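Local structure of AlyQ (Persicobacter sp. CCB-QB2, 7D2A) at residues Asn56-Ala61 with Thr127-Phe132; Thr84-Gly89 with Tyr101-Thr106. The protein binds uronic acid sugars of alginate as a calcium-containing family 32 carbohydrate-binding module, probably helping to bring its parent enzyme to the polysaccharide. All coordinates share one frame; numbering follows the deposited sequence.

Contact 1: residues Asn56-Ala61 with Thr127-Phe132. With CA (calcium ion), chain C.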
ATOM      1  N   ASN A  56      -5.111   7.328   9.943  1.00 10.31           N
ATOM      2  CA  ASN A  56      -3.869   8.089  10.133  1.00  9.28           C
ATOM      3  C   ASN A  56      -2.602   7.271   9.939  1.00 10.77           C
ATOM      4  O   ASN A  56      -1.499   7.762  10.240  1.00 10.45           O
ATOM      5  CB  ASN A  56      -3.882   8.823  11.489  1.00 10.72           C
ATOM      6  CG  ASN A  56      -3.878   7.862  12.667  1.00 13.61           C
ATOM      7  OD1 ASN A  56      -3.755   6.636  12.458  1.00 13.65           O
ATOM      8  ND2 ASN A  56      -3.938   8.401  13.872  1.00 14.06           N
ATOM      9  N   GLN A  57      -2.743   6.030   9.483  1.00 10.02           N
ATOM     10  CA  GLN A  57      -1.555   5.159   9.383  1.00 11.57           C
ATOM     11  C   GLN A  57      -1.840   4.030   8.398  1.00 11.01           C
ATOM     12  O   GLN A  57      -2.918   3.412   8.375  1.00 10.68           O
ATOM     13  CB  GLN A  57      -1.190   4.580  10.736  1.00 11.86           C
ATOM     14  CG  GLN A  57       0.107   3.830  10.713  1.00 14.29           C
ATOM     15  CD  GLN A  57       0.470   3.463  12.135  1.00 20.83           C
ATOM     16  OE1 GLN A  57       1.089   4.239  12.876  1.00 23.60           O
ATOM     17  NE2 GLN A  57      -0.083   2.367  12.548  1.00 20.30           N
ATOM     18  N   VAL A  58      -0.877   3.838   7.509  1.00 10.80           N
ATOM     19  CA  VAL A  58      -0.883   2.729   6.548  1.00 11.00           C
ATOM     20  C   VAL A  58       0.397   1.974   6.811  1.00 10.85           C
ATOM     21  O   VAL A  58       1.441   2.582   6.809  1.00 11.44           O
ATOM     22  CB  VAL A  58      -1.007   3.194   5.094  1.00 10.63           C
ATOM     23  CG1 VAL A  58      -0.765   2.048   4.153  1.00 11.31           C
ATOM     24  CG2 VAL A  58      -2.308   3.902   4.848  1.00 10.81           C
ATOM     25  N   LYS A  59       0.287   0.675   6.982  1.00 10.84           N
ATOM     26  CA  LYS A  59       1.484  -0.178   7.075  1.00 10.80           C
ATOM     27  C   LYS A  59       1.582  -1.008   5.805  1.00  9.77           C
ATOM     28  O   LYS A  59       0.583  -1.552   5.284  1.00 10.92           O
ATOM     29  CB  LYS A  59       1.459  -1.126   8.274  1.00 11.04           C
ATOM     30  CG  LYS A  59       1.279  -0.479   9.635  1.00 12.66           C
ATOM     31  CD  LYS A  59       1.373  -1.490  10.779  1.00 15.02           C
ATOM     32  CE  LYS A  59       1.247  -0.828  12.129  1.00 19.31           C
ATOM     33  NZ  LYS A  59       1.846  -1.686  13.171  1.00 24.34           N
ATOM     34  N   ALA A  60       2.795  -1.097   5.280  1.00  9.75           N
ATOM     35  CA  ALA A  60       3.076  -1.985   4.126  1.00  9.45           C
ATOM     36  C   ALA A  60       4.334  -2.785   4.401  1.00  9.93           C
ATOM     37  O   ALA A  60       5.328  -2.245   4.932  1.00 10.36           O
ATOM     38  CB  ALA A  60       3.191  -1.228   2.824  1.00 10.37           C
ATOM     39  N   ALA A  61       4.251  -4.054   4.066  1.00 10.09           N
ATOM     40  CA  ALA A  61       5.404  -4.974   4.015  1.00 10.49           C
ATOM     41  C   ALA A  61       5.799  -5.133   2.565  1.00  9.66           C
ATOM     42  O   ALA A  61       4.953  -5.436   1.708  1.00 10.90           O
ATOM     43  CB  ALA A  61       5.065  -6.295   4.669  1.00  9.76           C
ATOM     44  N   THR A 127       3.935  -7.316  -0.011  1.00  9.69           N
ATOM     45  CA  THR A 127       3.437  -8.595   0.519  1.00 10.16           C
ATOM     46  C   THR A 127       2.212  -8.430   1.414  1.00  9.36           C
ATOM     47  O   THR A 127       1.338  -9.326   1.412  1.00 11.05           O
ATOM     48  CB  THR A 127       4.563  -9.326   1.253  1.00 10.23           C
ATOM     49  OG1 THR A 127       4.956  -8.500   2.342  1.00 11.97           O
ATOM     50  CG2 THR A 127       5.740  -9.626   0.361  1.00 11.39           C
ATOM     51  N   GLU A 128       2.093  -7.341   2.149  1.00  9.75           N
ATOM     52  CA  GLU A 128       0.979  -7.137   3.103  1.00  9.30           C
ATOM     53  C   GLU A 128       0.701  -5.656   3.213  1.00  9.97           C
ATOM     54  O   GLU A 128       1.715  -4.889   3.254  1.00 10.21           O
ATOM     55  CB  GLU A 128       1.336  -7.739   4.463  1.00 10.53           C
ATOM     56  CG  GLU A 128       1.275  -9.264   4.500  1.00 11.33           C
ATOM     57  CD  GLU A 128      -0.139  -9.787   4.295  1.00 13.83           C
ATOM     58  OE1 GLU A 128      -0.988  -9.512   5.199  1.00 15.37           O
ATOM     59  OE2 GLU A 128      -0.442 -10.491   3.279  1.00 14.75           O
ATOM     60  N   VAL A 129      -0.558  -5.284   3.378  1.00  9.46           N
ATOM     61  CA  VAL A 129      -0.949  -3.909   3.759  1.00 10.69           C
ATOM     62  C   VAL A 129      -1.968  -3.983   4.871  1.00 10.18           C
ATOM     63  O   VAL A 129      -2.870  -4.865   4.799  1.00 12.43           O
ATOM     64  CB  VAL A 129      -1.485  -3.146   2.542  1.00 10.24           C
ATOM     65  CG1 VAL A 129      -2.089  -1.788   2.949  1.00 12.30           C
ATOM     66  CG2 VAL A 129      -0.412  -2.897   1.523  1.00 11.07           C
ATOM     67  N   ALA A 130      -1.911  -3.028   5.774  1.00  9.73           N
ATOM     68  CA  ALA A 130      -2.916  -2.871   6.833  1.00  9.98           C
ATOM     69  C   ALA A 130      -3.149  -1.383   7.056  1.00 10.81           C
ATOM     70  O   ALA A 130      -2.243  -0.571   6.862  1.00 10.19           O
ATOM     71  CB  ALA A 130      -2.511  -3.631   8.056  1.00 10.59           C
ATOM     72  N   ILE A 131      -4.337  -0.998   7.451  1.00 10.74           N
ATOM     73  CA  ILE A 131      -4.776   0.413   7.460  1.00 11.01           C
ATOM     74  C   ILE A 131      -5.411   0.607   8.809  1.00 11.59           C
ATOM     75  O   ILE A 131      -6.372  -0.205   9.152  1.00 13.62           O
ATOM     76  CB  ILE A 131      -5.752   0.712   6.311  1.00 10.13           C
ATOM     77  CG1 ILE A 131      -5.042   0.468   4.975  1.00 10.57           C
ATOM     78  CG2 ILE A 131      -6.317   2.112   6.428  1.00  9.83           C
ATOM     79  CD1 ILE A 131      -5.917   0.589   3.767  1.00 11.76           C
ATOM     80  N   PHE A 132      -5.004   1.703   9.503  1.00 10.28           N
ATOM     81  CA  PHE A 132      -5.269   1.936  10.932  1.00 11.61           C
ATOM     82  C   PHE A 132      -5.784   3.333  11.223  1.00 11.22           C
ATOM     83  O   PHE A 132      -5.473   4.332  10.534  1.00 11.68           O
ATOM     84  CB  PHE A 132      -3.975   1.740  11.721  1.00 12.53           C
ATOM     85  CG  PHE A 132      -3.398   0.361  11.613  1.00 13.16           C
ATOM     86  CD1 PHE A 132      -2.677   0.028  10.486  1.00 15.33           C
ATOM     87  CD2 PHE A 132      -3.591  -0.581  12.596  1.00 15.21           C
ATOM     88  CE1 PHE A 132      -2.088  -1.218  10.372  1.00 17.11           C
ATOM     89  CE2 PHE A 132      -3.032  -1.860  12.456  1.00 14.75           C
ATOM     90  CZ  PHE A 132      -2.296  -2.157  11.349  1.00 16.89           C
TER
HETATM   91 CA    CA C 401       0.489 -11.529   1.367  1.00 12.07          CA

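Contact 2: residues Thr84-Gly89 with Tyr101-Thr106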
ATOM      1  N   THR A  84      -6.418  12.365  -2.665  1.00 14.66           N
ATOM      2  CA  THR A  84      -5.480  13.366  -2.176  1.00 14.00           C
ATOM      3  C   THR A  84      -4.239  12.641  -1.683  1.00 13.70           C
ATOM      4  O   THR A  84      -4.396  11.743  -0.852  1.00 13.22           O
ATOM      5  CB  THR A  84      -6.150  14.213  -1.084  1.00 15.89           C
ATOM      6  OG1 THR A  84      -7.287  14.805  -1.747  1.00 19.00           O
ATOM      7  CG2 THR A  84      -5.202  15.228  -0.532  1.00 18.77           C
ATOM      8  N   GLU A  85      -3.044  13.143  -2.022  1.00 12.57           N
ATOM      9  CA  GLU A  85      -1.775  12.561  -1.547  1.00 13.27           C
ATOM     10  C   GLU A  85      -1.552  12.962  -0.077  1.00 13.31           C
ATOM     11  O   GLU A  85      -1.530  14.149   0.244  1.00 13.35           O
ATOM     12  CB  GLU A  85      -0.582  12.955  -2.427  1.00 13.52           C
ATOM     13  CG  GLU A  85       0.677  12.249  -2.009  1.00 15.40           C
ATOM     14  CD  GLU A  85       1.840  12.516  -2.946  1.00 18.15           C
ATOM     15  OE1 GLU A  85       1.683  12.248  -4.169  1.00 23.58           O
ATOM     16  OE2 GLU A  85       2.784  13.108  -2.471  1.00 20.03           O
ATOM     17  N   VAL A  86      -1.334  11.989   0.797  1.00 12.03           N
ATOM     18  CA  VAL A  86      -1.075  12.224   2.231  1.00 10.89           C
ATOM     19  C   VAL A  86       0.338  11.836   2.676  1.00 11.18           C
ATOM     20  O   VAL A  86       0.664  12.158   3.801  1.00 11.60           O
ATOM     21  CB  VAL A  86      -2.152  11.543   3.102  1.00 11.66           C
ATOM     22  CG1 VAL A  86      -3.526  12.139   2.848  1.00 12.50           C
ATOM     23  CG2 VAL A  86      -2.208  10.022   2.899  1.00 11.57           C
ATOM     24  N   TYR A  87       1.073  11.101   1.860  1.00 10.58           N
ATOM     25  CA  TYR A  87       2.399  10.580   2.219  1.00 11.12           C
ATOM     26  C   TYR A  87       3.179  10.306   0.943  1.00 10.86           C
ATOM     27  O   TYR A  87       2.604   9.887  -0.081  1.00 10.88           O
ATOM     28  CB  TYR A  87       2.294   9.268   3.009  1.00 10.76           C
ATOM     29  CG  TYR A  87       3.548   8.914   3.768  1.00 11.74           C
ATOM     30  CD1 TYR A  87       4.556   8.194   3.162  1.00 12.43           C
ATOM     31  CD2 TYR A  87       3.696   9.204   5.123  1.00 12.08           C
ATOM     32  CE1 TYR A  87       5.707   7.840   3.839  1.00 12.31           C
ATOM     33  CE2 TYR A  87       4.846   8.853   5.826  1.00 12.82           C
ATOM     34  CZ  TYR A  87       5.874   8.193   5.162  1.00 12.71           C
ATOM     35  OH  TYR A  87       7.021   7.813   5.803  1.00 16.82           O
ATOM     36  N   SER A  88       4.449  10.584   0.987  1.00 11.98           N
ATOM     37  CA  SER A  88       5.364  10.229  -0.116  1.00 13.25           C
ATOM     38  C   SER A  88       6.704   9.878   0.502  1.00 12.40           C
ATOM     39  O   SER A  88       7.205  10.603   1.427  1.00 15.11           O
ATOM     40  CB  SER A  88       5.454  11.360  -1.075  1.00 15.52           C
ATOM     41  OG  SER A  88       6.297  10.994  -2.145  1.00 23.16           O
ATOM     42  N   GLY A  89       7.306   8.779   0.076  1.00 13.38           N
ATOM     43  CA  GLY A  89       8.604   8.421   0.638  1.00 14.75           C
ATOM     44  C   GLY A  89       9.184   7.212  -0.047  1.00 13.49           C
ATOM     45  O   GLY A  89       8.807   6.892  -1.191  1.00 13.30           O
ATOM     46  N   TYR A 101       3.609   3.966   7.935  1.00 10.51           N
ATOM     47  CA  TYR A 101       3.629   5.320   7.299  1.00 10.94           C
ATOM     48  C   TYR A 101       2.422   6.050   7.872  1.00 11.00           C
ATOM     49  O   TYR A 101       1.260   5.783   7.547  1.00 11.21           O
ATOM     50  CB  TYR A 101       3.590   5.184   5.786  1.00 10.34           C
ATOM     51  CG  TYR A 101       4.613   4.216   5.259  1.00 10.76           C
ATOM     52  CD1 TYR A 101       5.946   4.441   5.506  1.00 10.73           C
ATOM     53  CD2 TYR A 101       4.223   3.045   4.645  1.00 11.52           C
ATOM     54  CE1 TYR A 101       6.912   3.543   5.093  1.00 10.83           C
ATOM     55  CE2 TYR A 101       5.188   2.148   4.190  1.00 11.97           C
ATOM     56  CZ  TYR A 101       6.535   2.399   4.422  1.00 10.92           C
ATOM     57  OH  TYR A 101       7.481   1.470   4.023  1.00 11.89           O
ATOM     58  N   SER A 102       2.727   6.990   8.760  1.00 11.00           N
ATOM     59  CA  SER A 102       1.759   7.755   9.573  1.00 11.67           C
ATOM     60  C   SER A 102       1.598   9.143   8.951  1.00 10.08           C
ATOM     61  O   SER A 102       2.541   9.623   8.279  1.00 11.48           O
ATOM     62  CB  SER A 102       2.236   7.885  11.027  1.00 12.71           C
ATOM     63  OG  SER A 102       2.211   6.622  11.685  1.00 16.48           O
ATOM     64  N   PHE A 103       0.433   9.755   9.141  1.00 10.30           N
ATOM     65  CA  PHE A 103       0.127  11.094   8.603  1.00  9.93           C
ATOM     66  C   PHE A 103      -1.006  11.657   9.423  1.00 10.97           C
ATOM     67  O   PHE A 103      -1.763  10.950  10.095  1.00 11.09           O
ATOM     68  CB  PHE A 103      -0.206  11.019   7.110  1.00  9.88           C
ATOM     69  CG  PHE A 103      -1.118   9.897   6.694  1.00 10.00           C
ATOM     70  CD1 PHE A 103      -2.492   9.980   6.847  1.00  9.87           C
ATOM     71  CD2 PHE A 103      -0.576   8.684   6.308  1.00  9.99           C
ATOM     72  CE1 PHE A 103      -3.310   8.909   6.546  1.00 10.18           C
ATOM     73  CE2 PHE A 103      -1.388   7.607   5.966  1.00 10.12           C
ATOM     74  CZ  PHE A 103      -2.757   7.723   6.085  1.00  9.40           C
ATOM     75  N   THR A 104      -1.197  12.969   9.338  1.00 10.94           N
ATOM     76  CA  THR A 104      -2.308  13.633  10.042  1.00 10.81           C
ATOM     77  C   THR A 104      -3.644  12.975   9.719  1.00 10.42           C
ATOM     78  O   THR A 104      -3.929  12.710   8.550  1.00 10.96           O
ATOM     79  CB  THR A 104      -2.337  15.137   9.690  1.00 10.39           C
ATOM     80  OG1 THR A 104      -1.040  15.632   9.960  1.00 11.47           O
ATOM     81  CG2 THR A 104      -3.399  15.887  10.456  1.00 10.86           C
ATOM     82  N   ALA A 105      -4.452  12.731  10.761  1.00 10.67           N
ATOM     83  CA  ALA A 105      -5.667  11.932  10.625  1.00 11.54           C
ATOM     84  C   ALA A 105      -6.632  12.585   9.647  1.00 12.44           C
ATOM     85  O   ALA A 105      -6.777  13.846   9.675  1.00 13.30           O
ATOM     86  CB  ALA A 105      -6.354  11.756  11.945  1.00 11.13           C
ATOM     87  N   THR A 106      -7.264  11.798   8.795  1.00 13.17           N
ATOM     88  CA  THR A 106      -8.252  12.328   7.840  1.00 13.51           C
ATOM     89  C   THR A 106      -9.263  11.226   7.497  1.00 15.23           C
ATOM     90  O   THR A 106      -9.059  10.113   7.907  1.00 17.88           O
ATOM     91  CB  THR A 106      -7.521  12.870   6.611  1.00 15.03           C
ATOM     92  OG1 THR A 106      -8.504  13.599   5.864  1.00 17.28           O
ATOM     93  CG2 THR A 106      -6.826  11.777   5.826  1.00 17.01           C
TER

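Contact 1: residues Asn56-Ala61 with Thr127-Phe132
Lys59 and Phe132 both hold CG anti to the carbonyl carbon (chi1 -56° and -61°); beyond CG the lysine chain is extended, and the two side chains cross at about a right angle. Lys59 CE stands over one ring face, 4.2 Å from the centroid of Phe132 and 26° off its normal, a CH-pi contact, while CD approaches Phe132 CE1 to 3.5 Å. The ammonium is farther out and attracts the ring at most weakly, so the methylenes do most of the work; lysine suits a partly exposed place like this because it covers a ring while carrying a charge. The amide of Gln57 reaches the same ring obliquely, NE2 lying 4.0 Å from Phe132 CG. An alanine in place of Phe132 would probably leave the Lys59 methylenes without the surface that steadies them and deprive His6, whose ring also meets this one, of its partner.

Beneath these side chains the antiparallel strands pair closely, with Lys59 N to Ala130 O at 2.8 Å. Val58, Ala60, Val129 and Ile131 turn to the other face, where Val129 and Ile131 pack on Phe47, and Val58 and Ile131 on Ile111. A classic beta bulge marks each end: Asn56 and Gln57 face Phe132, and Thr127 and Glu128 face Ala61. At the second, Thr127 N donates to Ala61 O (2.7 Å), while Thr127 O and Glu128 OE2 each bind calcium at 2.4 Å. With ligands from Asn26, Asp29, Asn31 and Thr34, the ion thus fastens a loop to the strand, and the carboxylates of Glu128 and Asp29 probably offset its charge.

Contact 2: residues Thr84-Gly89 with Tyr101-Thr106
Tyr87, Val86 and Phe103 bury the most surface here, and two ring faces, each covered by a carbon of the other segment, carry the contact. The ring of Phe103 receives the Val86 methyl CG2 squarely: the methyl sits 3.7 Å from the centroid of Phe103 and 1° off the normal, about equally far from all six ring carbons. A branched valine suits this place, since one methyl can fill the ring face while the other, CG1, turns to Thr106.

Tyr101 CB makes a like CH-pi contact with the ring of Tyr87, 3.8 Å from its centroid and over the middle of the face. The two tyrosine rings themselves meet obliquely, with planes at 48° and centroids 5.3 Å apart. At the edge of the Tyr87 ring, near its plane, the carbonyl oxygen of Ser102 approaches CD2 to 3.4 Å, where the slightly positive ring hydrogens would suit it. The hydroxyl of Tyr101 finds its partners farther along, in Glu99 and Trp62.

Val86 and Tyr87 are successive residues, yet both point toward 101-106; a classic beta bulge, in which both face Ile74, accounts for this. Strand 84-90 is an edge strand, within this chain, of the five-stranded sheet, paired with 70-77, and the contact packs it against strand 99-103, and at Thr106 the start of strand 105-108, of the other sheet of the beta-sandwich. Phe103 also reaches Leu76 of strand 70-77 and Val55 and Val58 of strand 52-62.

Of the four segments, 56-61 comes first along the chain from the N terminus, then 84-89, and the chain returns at 101-106, so contact 2 closes a short loop of 11 intervening residues. Only later does 127-132 come back beside 56-61, and contact 1 thereby closes a 65-residue loop in which contact 2 is nested. Strand 52-62 joins the two: strand 123-133 pairs with it in contact 1, and strand 99-103 pairs with it as well, Val58 O lying 2.8 Å from Tyr101 N, a probable hydrogen bond. Contact 1 is therefore pairing within one sheet, reaching to the calcium site, whereas contact 2 bridges that sheet to an outer strand of the second.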